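Local coordinates for protein PEPTIDE N-myristoyltransferase (Saccharomyces cerevisiae, PDB 1IIC) that transfers the myristoyl chain of myristoyl-CoA to the N-terminal glycine of peptide and protein substrates, at residues 185-190 with 378-383; 290-294 with 343-347; 329-333 with 412-416; 225-231 with 280-284. All coordinates share one frame; numbering follows the deposited sequence.

Contact 1. Residues 185-190 with 378-383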
loop_
_atom_site.group_PDB
_atom_site.type_symbol
_atom_site.label_atom_id
_atom_site.label_comp_id
_atom_site.label_asym_id
_atom_site.label_seq_id
_atom_site.Cartn_x
_atom_site.Cartn_y
_atom_site.Cartn_z
ATOM N N ARG A 185 10.127 6.914 -0.908
ATOM C CA ARG A 185 9.906 7.879 0.153
ATOM C C ARG A 185 8.437 8.264 0.168
ATOM O O ARG A 185 7.778 8.245 -0.872
ATOM C CB ARG A 185 10.761 9.123 -0.074
ATOM C CG ARG A 185 10.742 10.099 1.086
ATOM C CD ARG A 185 11.647 11.284 0.816
ATOM N NE ARG A 185 11.774 12.137 1.991
ATOM C CZ ARG A 185 12.592 13.182 2.071
ATOM N NH1 ARG A 185 13.360 13.512 1.039
ATOM N NH2 ARG A 185 12.649 13.888 3.191
ATOM N N TYR A 186 7.922 8.574 1.357
ATOM C CA TYR A 186 6.539 9.011 1.504
ATOM C C TYR A 186 6.514 10.518 1.315
ATOM O O TYR A 186 7.484 11.204 1.659
ATOM C CB TYR A 186 5.997 8.745 2.915
ATOM C CG TYR A 186 5.781 7.304 3.286
ATOM C CD1 TYR A 186 6.719 6.618 4.052
ATOM C CD2 TYR A 186 4.614 6.639 2.913
ATOM C CE1 TYR A 186 6.502 5.298 4.450
ATOM C CE2 TYR A 186 4.382 5.328 3.300
ATOM C CZ TYR A 186 5.330 4.661 4.074
ATOM O OH TYR A 186 5.097 3.367 4.491
ATOM N N THR A 187 5.408 11.021 0.775
ATOM C CA THR A 187 5.209 12.455 0.589
ATOM C C THR A 187 3.775 12.740 1.034
ATOM O O THR A 187 2.935 11.845 1.018
ATOM C CB THR A 187 5.401 12.891 -0.872
ATOM O OG1 THR A 187 4.391 12.306 -1.691
ATOM C CG2 THR A 187 6.768 12.475 -1.359
ATOM N N HIS A 188 3.500 13.973 1.447
ATOM C CA HIS A 188 2.167 14.336 1.932
ATOM C C HIS A 188 1.691 15.654 1.345
ATOM O O HIS A 188 2.373 16.682 1.471
ATOM C CB HIS A 188 2.186 14.460 3.462
ATOM C CG HIS A 188 2.891 13.331 4.145
ATOM N ND1 HIS A 188 2.324 12.083 4.297
ATOM C CD2 HIS A 188 4.149 13.238 4.637
ATOM C CE1 HIS A 188 3.207 11.266 4.847
ATOM N NE2 HIS A 188 4.322 11.941 5.063
ATOM N N ARG A 189 0.520 15.621 0.715
ATOM C CA ARG A 189 -0.072 16.813 0.128
ATOM C C ARG A 189 -1.150 17.321 1.076
ATOM O O ARG A 189 -2.191 16.684 1.244
ATOM C CB ARG A 189 -0.714 16.491 -1.224
ATOM C CG ARG A 189 -0.766 17.660 -2.205
ATOM C CD ARG A 189 -1.636 18.815 -1.745
ATOM N NE ARG A 189 -1.680 19.861 -2.770
ATOM C CZ ARG A 189 -2.336 21.015 -2.654
ATOM N NH1 ARG A 189 -3.023 21.297 -1.555
ATOM N NH2 ARG A 189 -2.298 21.898 -3.642
ATOM N N PRO A 190 -0.909 18.470 1.717
ATOM C CA PRO A 190 -1.870 19.066 2.655
ATOM C C PRO A 190 -3.125 19.496 1.912
ATOM O O PRO A 190 -3.052 20.281 0.970
ATOM C CB PRO A 190 -1.115 20.275 3.216
ATOM C CG PRO A 190 0.337 19.911 3.015
ATOM C CD PRO A 190 0.328 19.263 1.656
ATOM N N LEU A 378 2.788 19.341 -7.590
ATOM C CA LEU A 378 1.480 19.313 -6.957
ATOM C C LEU A 378 1.569 19.487 -5.449
ATOM O O LEU A 378 0.603 19.265 -4.720
ATOM C CB LEU A 378 0.751 18.019 -7.330
ATOM C CG LEU A 378 0.421 17.955 -8.825
ATOM C CD1 LEU A 378 -0.381 16.690 -9.136
ATOM C CD2 LEU A 378 -0.386 19.203 -9.214
ATOM N N LYS A 379 2.751 19.880 -4.991
ATOM C CA LYS A 379 2.992 20.164 -3.582
ATOM C C LYS A 379 2.939 19.009 -2.589
ATOM O O LYS A 379 2.540 19.199 -1.439
ATOM C CB LYS A 379 2.050 21.292 -3.137
ATOM C CG LYS A 379 2.146 22.503 -4.064
ATOM C CD LYS A 379 1.145 23.603 -3.733
ATOM C CE LYS A 379 1.276 24.737 -4.751
ATOM N NZ LYS A 379 0.186 25.730 -4.645
ATOM N N PHE A 380 3.318 17.813 -3.025
ATOM C CA PHE A 380 3.371 16.691 -2.100
ATOM C C PHE A 380 4.707 16.930 -1.418
ATOM O O PHE A 380 5.755 16.779 -2.037
ATOM C CB PHE A 380 3.406 15.341 -2.826
ATOM C CG PHE A 380 2.087 14.917 -3.383
ATOM C CD1 PHE A 380 1.567 15.523 -4.521
ATOM C CD2 PHE A 380 1.344 13.932 -2.748
ATOM C CE1 PHE A 380 0.314 15.149 -5.019
ATOM C CE2 PHE A 380 0.097 13.550 -3.234
ATOM C CZ PHE A 380 -0.422 14.157 -4.370
ATOM N N GLY A 381 4.667 17.331 -0.153
ATOM C CA GLY A 381 5.894 17.606 0.572
ATOM C C GLY A 381 6.639 16.365 1.017
ATOM O O GLY A 381 6.032 15.329 1.284
ATOM N N PRO A 382 7.977 16.444 1.102
ATOM C CA PRO A 382 8.844 15.340 1.517
ATOM C C PRO A 382 8.467 14.843 2.907
ATOM O O PRO A 382 8.462 15.621 3.857
ATOM C CB PRO A 382 10.232 15.980 1.514
ATOM C CG PRO A 382 10.111 17.042 0.459
ATOM C CD PRO A 382 8.776 17.643 0.797
ATOM N N GLY A 383 8.150 13.556 3.024
ATOM C CA GLY A 383 7.792 12.994 4.316
ATOM C C GLY A 383 9.026 12.457 5.015
ATOM O O GLY A 383 10.076 12.333 4.400
#

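Contact 2. Residues 290-294 with 343-347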
loop_
_atom_site.group_PDB
_atom_site.type_symbol
_atom_site.label_atom_id
_atom_site.label_comp_id
_atom_site.label_asym_id
_atom_site.label_seq_id
_atom_site.Cartn_x
_atom_site.Cartn_y
_atom_site.Cartn_z
ATOM N N ILE A 290 -11.936 5.225 -23.036
ATOM C CA ILE A 290 -11.436 5.534 -21.704
ATOM C C ILE A 290 -9.929 5.691 -21.837
ATOM O O ILE A 290 -9.214 4.740 -22.161
ATOM C CB ILE A 290 -11.777 4.415 -20.710
ATOM C CG1 ILE A 290 -13.290 4.389 -20.486
ATOM C CG2 ILE A 290 -11.040 4.631 -19.392
ATOM C CD1 ILE A 290 -13.744 3.320 -19.543
ATOM N N THR A 291 -9.459 6.908 -21.594
ATOM C CA THR A 291 -8.049 7.232 -21.723
ATOM C C THR A 291 -7.292 7.467 -20.412
ATOM O O THR A 291 -6.070 7.550 -20.425
ATOM C CB THR A 291 -7.886 8.487 -22.594
ATOM O OG1 THR A 291 -8.633 9.564 -22.012
ATOM C CG2 THR A 291 -8.402 8.226 -24.012
ATOM N N ASP A 292 -8.006 7.580 -19.295
ATOM C CA ASP A 292 -7.365 7.821 -18.004
ATOM C C ASP A 292 -8.052 7.082 -16.865
ATOM O O ASP A 292 -9.235 6.760 -16.930
ATOM C CB ASP A 292 -7.343 9.325 -17.676
ATOM C CG ASP A 292 -6.648 10.144 -18.743
ATOM O OD1 ASP A 292 -7.333 10.603 -19.682
ATOM O OD2 ASP A 292 -5.416 10.312 -18.653
ATOM N N PHE A 293 -7.297 6.827 -15.810
ATOM C CA PHE A 293 -7.813 6.107 -14.663
ATOM C C PHE A 293 -6.932 6.387 -13.463
ATOM O O PHE A 293 -5.713 6.389 -13.578
ATOM C CB PHE A 293 -7.824 4.603 -14.965
ATOM C CG PHE A 293 -7.828 3.726 -13.741
ATOM C CD1 PHE A 293 -6.688 3.010 -13.380
ATOM C CD2 PHE A 293 -8.961 3.615 -12.947
ATOM C CE1 PHE A 293 -6.679 2.201 -12.249
ATOM C CE2 PHE A 293 -8.962 2.808 -11.810
ATOM C CZ PHE A 293 -7.817 2.100 -11.461
ATOM N N PHE A 294 -7.553 6.668 -12.326
ATOM C CA PHE A 294 -6.793 6.892 -11.115
ATOM C C PHE A 294 -7.653 6.590 -9.906
ATOM O O PHE A 294 -8.878 6.708 -9.947
ATOM C CB PHE A 294 -6.221 8.320 -11.057
ATOM C CG PHE A 294 -7.249 9.398 -10.908
ATOM C CD1 PHE A 294 -7.537 10.249 -11.970
ATOM C CD2 PHE A 294 -7.899 9.599 -9.693
ATOM C CE1 PHE A 294 -8.450 11.284 -11.820
ATOM C CE2 PHE A 294 -8.816 10.635 -9.537
ATOM C CZ PHE A 294 -9.090 11.477 -10.600
ATOM N N ARG A 343 -0.171 15.256 -18.319
ATOM C CA ARG A 343 -1.429 14.567 -18.051
ATOM C C ARG A 343 -1.560 14.157 -16.579
ATOM O O ARG A 343 -2.606 14.346 -15.960
ATOM C CB ARG A 343 -1.558 13.340 -18.955
ATOM C CG ARG A 343 -2.942 12.729 -18.974
ATOM C CD ARG A 343 -3.993 13.795 -19.280
ATOM N NE ARG A 343 -5.299 13.221 -19.566
ATOM C CZ ARG A 343 -6.377 13.935 -19.871
ATOM N NH1 ARG A 343 -6.307 15.264 -19.924
ATOM N NH2 ARG A 343 -7.518 13.315 -20.155
ATOM N N LEU A 344 -0.488 13.608 -16.020
ATOM C CA LEU A 344 -0.497 13.182 -14.624
ATOM C C LEU A 344 -0.701 14.370 -13.699
ATOM O O LEU A 344 -1.451 14.288 -12.731
ATOM C CB LEU A 344 0.805 12.449 -14.270
ATOM C CG LEU A 344 1.038 11.110 -14.988
ATOM C CD1 LEU A 344 2.268 10.432 -14.402
ATOM C CD2 LEU A 344 -0.188 10.195 -14.838
ATOM N N CYS A 345 -0.030 15.476 -13.985
ATOM C CA CYS A 345 -0.208 16.664 -13.161
ATOM C C CYS A 345 -1.679 17.082 -13.197
ATOM O O CYS A 345 -2.209 17.567 -12.201
ATOM C CB CYS A 345 0.679 17.814 -13.662
ATOM S SG CYS A 345 2.411 17.649 -13.204
ATOM N N GLU A 346 -2.336 16.886 -14.343
ATOM C CA GLU A 346 -3.754 17.239 -14.486
ATOM C C GLU A 346 -4.636 16.276 -13.700
ATOM O O GLU A 346 -5.445 16.689 -12.875
ATOM C CB GLU A 346 -4.185 17.198 -15.961
ATOM C CG GLU A 346 -3.556 18.257 -16.857
ATOM C CD GLU A 346 -3.894 18.064 -18.342
ATOM O OE1 GLU A 346 -3.537 18.954 -19.145
ATOM O OE2 GLU A 346 -4.506 17.029 -18.708
ATOM N N LEU A 347 -4.484 14.987 -13.978
ATOM C CA LEU A 347 -5.270 13.963 -13.300
ATOM C C LEU A 347 -5.090 13.952 -11.779
ATOM O O LEU A 347 -6.067 13.896 -11.023
ATOM C CB LEU A 347 -4.906 12.578 -13.846
ATOM C CG LEU A 347 -5.255 12.238 -15.294
ATOM C CD1 LEU A 347 -4.915 10.786 -15.551
ATOM C CD2 LEU A 347 -6.733 12.473 -15.561
#

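Contact 3. Residues 329-333 with 412-416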
loop_
_atom_site.group_PDB
_atom_site.type_symbol
_atom_site.label_atom_id
_atom_site.label_comp_id
_atom_site.label_asym_id
_atom_site.label_seq_id
_atom_site.Cartn_x
_atom_site.Cartn_y
_atom_site.Cartn_z
ATOM N N LYS A 329 7.451 5.136 -28.391
ATOM C CA LYS A 329 7.902 3.777 -28.127
ATOM C C LYS A 329 8.669 3.686 -26.818
ATOM O O LYS A 329 8.428 2.784 -26.013
ATOM C CB LYS A 329 8.787 3.282 -29.273
ATOM N N ASP A 330 9.577 4.634 -26.602
ATOM C CA ASP A 330 10.416 4.654 -25.409
ATOM C C ASP A 330 9.896 5.548 -24.287
ATOM O O ASP A 330 9.834 6.771 -24.419
ATOM C CB ASP A 330 11.837 5.085 -25.794
ATOM N N ARG A 331 9.529 4.917 -23.178
ATOM C CA ARG A 331 9.018 5.609 -22.002
ATOM C C ARG A 331 9.885 6.802 -21.576
ATOM O O ARG A 331 9.367 7.835 -21.150
ATOM C CB ARG A 331 8.924 4.614 -20.839
ATOM C CG ARG A 331 8.665 5.241 -19.473
ATOM C CD ARG A 331 8.796 4.199 -18.371
ATOM N NE ARG A 331 8.587 4.760 -17.038
ATOM C CZ ARG A 331 8.796 4.091 -15.904
ATOM N NH1 ARG A 331 9.227 2.833 -15.941
ATOM N NH2 ARG A 331 8.572 4.678 -14.734
ATOM N N PHE A 332 11.198 6.661 -21.694
ATOM C CA PHE A 332 12.106 7.728 -21.282
ATOM C C PHE A 332 12.462 8.749 -22.351
ATOM O O PHE A 332 13.308 9.624 -22.151
ATOM C CB PHE A 332 13.357 7.118 -20.653
ATOM C CG PHE A 332 13.059 6.339 -19.414
ATOM C CD1 PHE A 332 13.011 4.951 -19.442
ATOM C CD2 PHE A 332 12.743 7.002 -18.225
ATOM C CE1 PHE A 332 12.648 4.225 -18.304
ATOM C CE2 PHE A 332 12.377 6.294 -17.082
ATOM C CZ PHE A 332 12.329 4.898 -17.123
ATOM N N ASP A 333 11.801 8.626 -23.491
ATOM C CA ASP A 333 11.971 9.563 -24.582
ATOM C C ASP A 333 11.505 10.878 -23.939
ATOM O O ASP A 333 10.425 10.934 -23.351
ATOM C CB ASP A 333 11.039 9.148 -25.720
ATOM C CG ASP A 333 11.075 10.099 -26.892
ATOM O OD1 ASP A 333 11.580 11.230 -26.738
ATOM O OD2 ASP A 333 10.579 9.706 -27.968
ATOM N N LYS A 412 13.870 12.101 -13.392
ATOM C CA LYS A 412 14.197 11.640 -14.735
ATOM C C LYS A 412 14.083 10.134 -14.957
ATOM O O LYS A 412 13.778 9.702 -16.065
ATOM C CB LYS A 412 15.582 12.138 -15.156
ATOM C CG LYS A 412 16.759 11.391 -14.586
ATOM C CD LYS A 412 18.072 12.086 -14.926
ATOM C CE LYS A 412 18.196 13.427 -14.214
ATOM N NZ LYS A 412 19.585 13.985 -14.357
ATOM N N ARG A 413 14.323 9.337 -13.923
ATOM C CA ARG A 413 14.194 7.886 -14.039
ATOM C C ARG A 413 12.872 7.441 -13.402
ATOM O O ARG A 413 12.309 6.407 -13.752
ATOM C CB ARG A 413 15.347 7.189 -13.320
ATOM C CG ARG A 413 16.695 7.388 -13.942
ATOM C CD ARG A 413 17.752 6.897 -12.976
ATOM N NE ARG A 413 19.099 7.177 -13.464
ATOM C CZ ARG A 413 20.162 7.341 -12.678
ATOM N NH1 ARG A 413 20.039 7.255 -11.356
ATOM N NH2 ARG A 413 21.349 7.598 -13.215
ATOM N N ARG A 414 12.378 8.244 -12.468
ATOM C CA ARG A 414 11.143 7.916 -11.763
ATOM C C ARG A 414 11.306 6.549 -11.087
ATOM O O ARG A 414 12.359 6.270 -10.504
ATOM C CB ARG A 414 9.951 7.929 -12.736
ATOM C CG ARG A 414 9.653 9.334 -13.290
ATOM C CD ARG A 414 9.950 9.438 -14.789
ATOM N NE ARG A 414 8.926 8.741 -15.561
ATOM C CZ ARG A 414 8.871 8.713 -16.892
ATOM N NH1 ARG A 414 9.798 9.346 -17.605
ATOM N NH2 ARG A 414 7.876 8.073 -17.507
ATOM N N SER A 415 10.301 5.686 -11.174
ATOM C CA SER A 415 10.415 4.390 -10.515
ATOM C C SER A 415 9.906 3.233 -11.333
ATOM O O SER A 415 9.042 3.387 -12.194
ATOM C CB SER A 415 9.675 4.395 -9.171
ATOM O OG SER A 415 9.696 3.103 -8.569
ATOM N N ASN A 416 10.452 2.064 -11.041
ATOM C CA ASN A 416 10.061 0.853 -11.724
ATOM C C ASN A 416 9.239 -0.010 -10.809
ATOM O O ASN A 416 8.921 -1.151 -11.147
ATOM C CB ASN A 416 11.294 0.109 -12.226
ATOM C CG ASN A 416 11.651 0.514 -13.623
ATOM O OD1 ASN A 416 12.792 0.374 -14.055
ATOM N ND2 ASN A 416 10.663 1.026 -14.346
HETATM O O HOH W 1 7.074 8.824 -20.163
#

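Contact 4. Residues 225-231 with 280-284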
loop_
_atom_site.group_PDB
_atom_site.type_symbol
_atom_site.label_atom_id
_atom_site.label_comp_id
_atom_site.label_asym_id
_atom_site.label_seq_id
_atom_site.Cartn_x
_atom_site.Cartn_y
_atom_site.Cartn_z
ATOM N N THR A 225 -10.438 18.102 -15.450
ATOM C CA THR A 225 -10.305 17.216 -16.598
ATOM C C THR A 225 -11.657 16.844 -17.199
ATOM O O THR A 225 -12.523 16.286 -16.521
ATOM C CB THR A 225 -9.550 15.936 -16.210
ATOM O OG1 THR A 225 -8.383 16.290 -15.452
ATOM C CG2 THR A 225 -9.121 15.171 -17.456
ATOM N N ALA A 226 -11.827 17.160 -18.474
ATOM C CA ALA A 226 -13.064 16.874 -19.187
ATOM C C ALA A 226 -13.233 15.375 -19.369
ATOM O O ALA A 226 -12.275 14.678 -19.687
ATOM C CB ALA A 226 -13.045 17.569 -20.546
ATOM N N GLY A 227 -14.451 14.883 -19.155
ATOM C CA GLY A 227 -14.731 13.462 -19.309
ATOM C C GLY A 227 -14.495 12.648 -18.047
ATOM O O GLY A 227 -14.805 11.457 -17.992
ATOM N N LEU A 228 -13.945 13.297 -17.029
ATOM C CA LEU A 228 -13.633 12.645 -15.754
ATOM C C LEU A 228 -14.909 12.291 -14.971
ATOM O O LEU A 228 -15.762 13.146 -14.734
ATOM C CB LEU A 228 -12.739 13.591 -14.932
ATOM C CG LEU A 228 -11.880 13.192 -13.718
ATOM C CD1 LEU A 228 -12.428 13.869 -12.487
ATOM C CD2 LEU A 228 -11.801 11.696 -13.546
ATOM N N ARG A 229 -15.049 11.029 -14.589
ATOM C CA ARG A 229 -16.219 10.609 -13.820
ATOM C C ARG A 229 -15.839 9.379 -12.990
ATOM O O ARG A 229 -14.707 8.908 -13.069
ATOM C CB ARG A 229 -17.387 10.276 -14.759
ATOM C CG ARG A 229 -17.143 9.070 -15.649
ATOM C CD ARG A 229 -18.359 8.773 -16.503
ATOM N NE ARG A 229 -18.084 7.782 -17.547
ATOM C CZ ARG A 229 -17.823 6.501 -17.319
ATOM N NH1 ARG A 229 -17.798 6.025 -16.079
ATOM N NH2 ARG A 229 -17.579 5.694 -18.338
ATOM N N LYS A 230 -16.778 8.867 -12.198
ATOM C CA LYS A 230 -16.521 7.691 -11.372
ATOM C C LYS A 230 -16.439 6.435 -12.214
ATOM O O LYS A 230 -17.073 6.341 -13.257
ATOM C CB LYS A 230 -17.632 7.499 -10.345
ATOM C CG LYS A 230 -17.747 8.609 -9.321
ATOM C CD LYS A 230 -18.822 8.274 -8.320
ATOM C CE LYS A 230 -18.988 9.383 -7.301
ATOM N NZ LYS A 230 -20.017 9.012 -6.294
ATOM N N LEU A 231 -15.651 5.467 -11.754
ATOM C CA LEU A 231 -15.511 4.192 -12.455
ATOM C C LEU A 231 -16.796 3.385 -12.271
ATOM O O LEU A 231 -17.399 3.419 -11.202
ATOM C CB LEU A 231 -14.332 3.398 -11.877
ATOM C CG LEU A 231 -14.253 1.920 -12.247
ATOM C CD1 LEU A 231 -13.980 1.773 -13.734
ATOM C CD2 LEU A 231 -13.166 1.254 -11.440
ATOM N N SER A 280 -12.392 5.269 -7.174
ATOM C CA SER A 280 -11.806 5.143 -8.508
ATOM C C SER A 280 -12.507 6.012 -9.555
ATOM O O SER A 280 -13.741 6.080 -9.603
ATOM C CB SER A 280 -11.831 3.687 -8.950
ATOM O OG SER A 280 -11.042 2.885 -8.083
ATOM N N TYR A 281 -11.701 6.662 -10.394
ATOM C CA TYR A 281 -12.200 7.549 -11.441
ATOM C C TYR A 281 -11.636 7.215 -12.804
ATOM O O TYR A 281 -10.570 6.625 -12.934
ATOM C CB TYR A 281 -11.879 9.002 -11.086
ATOM C CG TYR A 281 -12.401 9.346 -9.725
ATOM C CD1 TYR A 281 -11.701 8.961 -8.585
ATOM C CD2 TYR A 281 -13.660 9.930 -9.566
ATOM C CE1 TYR A 281 -12.240 9.134 -7.320
ATOM C CE2 TYR A 281 -14.211 10.107 -8.296
ATOM C CZ TYR A 281 -13.488 9.699 -7.178
ATOM O OH TYR A 281 -14.021 9.825 -5.918
ATOM N N VAL A 282 -12.372 7.624 -13.825
ATOM C CA VAL A 282 -12.002 7.366 -15.198
ATOM C C VAL A 282 -12.275 8.619 -16.024
ATOM O O VAL A 282 -13.035 9.490 -15.609
ATOM C CB VAL A 282 -12.845 6.185 -15.750
ATOM C CG1 VAL A 282 -12.939 6.255 -17.249
ATOM C CG2 VAL A 282 -12.234 4.859 -15.319
ATOM N N VAL A 283 -11.619 8.722 -17.172
ATOM C CA VAL A 283 -11.851 9.836 -18.077
ATOM C C VAL A 283 -12.324 9.190 -19.374
ATOM O O VAL A 283 -11.630 8.345 -19.942
ATOM C CB VAL A 283 -10.575 10.663 -18.354
ATOM C CG1 VAL A 283 -10.868 11.711 -19.422
ATOM C CG2 VAL A 283 -10.098 11.356 -17.077
ATOM N N GLU A 284 -13.516 9.574 -19.819
ATOM C CA GLU A 284 -14.097 9.035 -21.046
ATOM C C GLU A 284 -14.247 10.109 -22.135
ATOM O O GLU A 284 -14.820 11.170 -21.898
ATOM C CB GLU A 284 -15.464 8.415 -20.734
ATOM C CG GLU A 284 -16.221 7.958 -21.958
ATOM C CD GLU A 284 -17.527 7.278 -21.621
ATOM O OE1 GLU A 284 -18.311 7.850 -20.828
ATOM O OE2 GLU A 284 -17.772 6.178 -22.162
HETATM O O HOH W 2 -18.631 10.252 -19.569
#

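Contact 1. Residues 185-190 with 378-383
The carbonyl O of G383 is gripped side-on by the guanidinium of R185, whose NE lies 3.0 Å from it and whose NH2 lies 3.2 Å from it. This grip lies beside an antiparallel ladder of the mixed sheet, strand 182-190 running against the start of 381-392, with H188 and G381 as a hydrogen-bonded pair and T187 and P382 as a non-hydrogen-bonded one. With CG anti to the backbone N (chi1 -172°) and the chain straight as far as NE, R185 spans to the neighbouring strand; G383 O sits in the guanidinium plane at its edge, while CB of P382 lies over one face. NH1 turns instead to N407 O. With only the methyl of an alanine at R185, G383 O would probably lose both donors and N407 O its bond from NH1. G383 has no room for a side chain, since a CB would run into Y186 O, which accepts from G383 N at 2.8 Å. Farther along, R189 bends at chi2 (-64°), which lets its NE reach L378 O at 3.1 Å and NH1 bond P190 O. On that same arm, CB of R189 sits over the centre of the F380 ring in a CH-pi contact, 3.6 Å from the centroid.

Contact 2. Residues 290-294 with 343-347
D292, on strand 290-303, meets helix 334-357 with every atom of its side chain. Its CB packs against the two methyls of L347, CD1 at 3.5 Å and CD2 a little farther. Beyond it, CG is beside the backbone N (chi1 -57°), and this sets the carboxylate before the guanidinium of R343. That arginine takes it side-on, one nitrogen to each oxygen: R343 NH2 to D292 OD1 at 2.8 Å, N-H...O angle 163°, and R343 NE to D292 OD2 at 3.1 Å. The two planes stand 54° apart, so both oxygens are met from above the carboxylate plane. T291 OG1 reaches OD1 from the opposite face, at 2.9 Å, and T322 OG1 bonds OD2, so each oxygen has two donors. Together with the arginine's charge, these probably favour the ionised form of D292 in this buried place. OD2 also touches CD1 of L347 at 3.2 Å. R343 serves a second acid as well, giving NH1 to E346 OE2 at 2.8 Å. Two residues along the strand, the F294 ring receives L347 O over one face, CE1 being 3.6 Å away; its CD1 makes an apolar contact with CB of L347. The whole is helix-on-sheet packing in the C-terminal half of an acetyltransferase-like fold, with a salt-bridge network set into the interface.

Contact 3. Residues 329-333 with 412-416
R331 and R414 approach from opposite directions in the close-packed half of this loop-to-loop contact. Segment 329-333 lies between strand 311-322 and helix 334-357 and makes a type I beta turn from D330 to D333, the N-cap of that helix. R331 NE and R414 NH2 are 3.4 Å apart, two donors that do not bond each other, with their guanidinium planes 75° apart and R414 NH2 at the edge of the R331 group. R331 owes its reach to an extended chain with CG anti to the backbone N (chi1 169°), and its NH2 gives S415 O a nearly straight bond of 2.9 Å, N-H...O angle 174°, with the oxygen in the guanidinium plane. R414 is bent at chi2 and chi3, which curls its guanidinium back alongside the 329-333 loop. A water completes this half, donating to R331 O at 2.7 Å and accepting from R414 NH2 at 2.9 Å.

The solvent side is formed by the exposed F332, whose ring touches without hydrogen bonds. Its edge points at R413 O, CE2 at 3.3 Å, while one face lies above CG of R331. CE2 also stands over one face of the R414 guanidinium. D370 OD2 forms salt bridges with R331 NH2 and R414 NE, so its negative charge probably holds both guanidinium groups in place.

Contact 4. Residues 225-231 with 280-284
R229 N donates to V282 O at 2.7 Å in an antiparallel ladder between the short strand 228-230 and strand 278-284 of the mixed sheet. Backbone bonds give the register: V282 N returns a bond to R229 O, making R229 and V282 a hydrogen-bonded pair between the non-hydrogen-bonded pairs L228-V283 and K230-Y281. L231 N to S280 O and E284 N to G227 O, each 2.9 Å, continue the ladder at its two ends. G227 belongs to a type II turn running from T225 to L228; its positive phi (88°) suits a glycine, and a CB here would clash with E284 O.

Apolar contacts come next. On the L228 and V283 face, CD2 of L228 meets CB of Y281 at 3.6 Å and CG2 of V283 at 3.9 Å, and T225 brings its CG2 to that same valine methyl. Beyond the strand end, CD1 of L231 rests on CG2 of V282, while its CD2 packs against CB of S280.

Charge enters on the V282 face. R229 holds CG between its backbone N and carbonyl carbon (chi1 66°), from where the extended chain carries the guanidinium over to E284. A salt bridge results, NE meeting OE1 at 3.3 Å from above the carboxylate plane, the two flat groups 68° apart; NH2 adds a weak bond to OE1 and pairs with D235. A leucine in place of R229 would probably leave both E284 and D235 without their basic partner. A water bridges the pair too, donating to E284 OE1 at 2.7 Å and accepting weakly from R229 NE.

Overall arrangement
Contacts 1, 2 and 4 all reach the mixed sheet, whereas contact 3 joins two loops. Contacts 2 and 4 are immediate neighbours, centres about 8 Å apart, because strands 278-284 and 290-303 pair through F294 O and Y281 N and through T291 N and V283 O. Contact 2 is the buried one, with an ion pair set between sheet and helix 334-357; contact 4, partly buried, places its ion pair beside a water. Contact 1 touches the same helix through L378 and C345, yet adds arginine-to-carbonyl bonds to its strand pairing. Contact 3, one of whose loops leads into that helix, mixes buried and exposed residues and gathers two arginines at one acid.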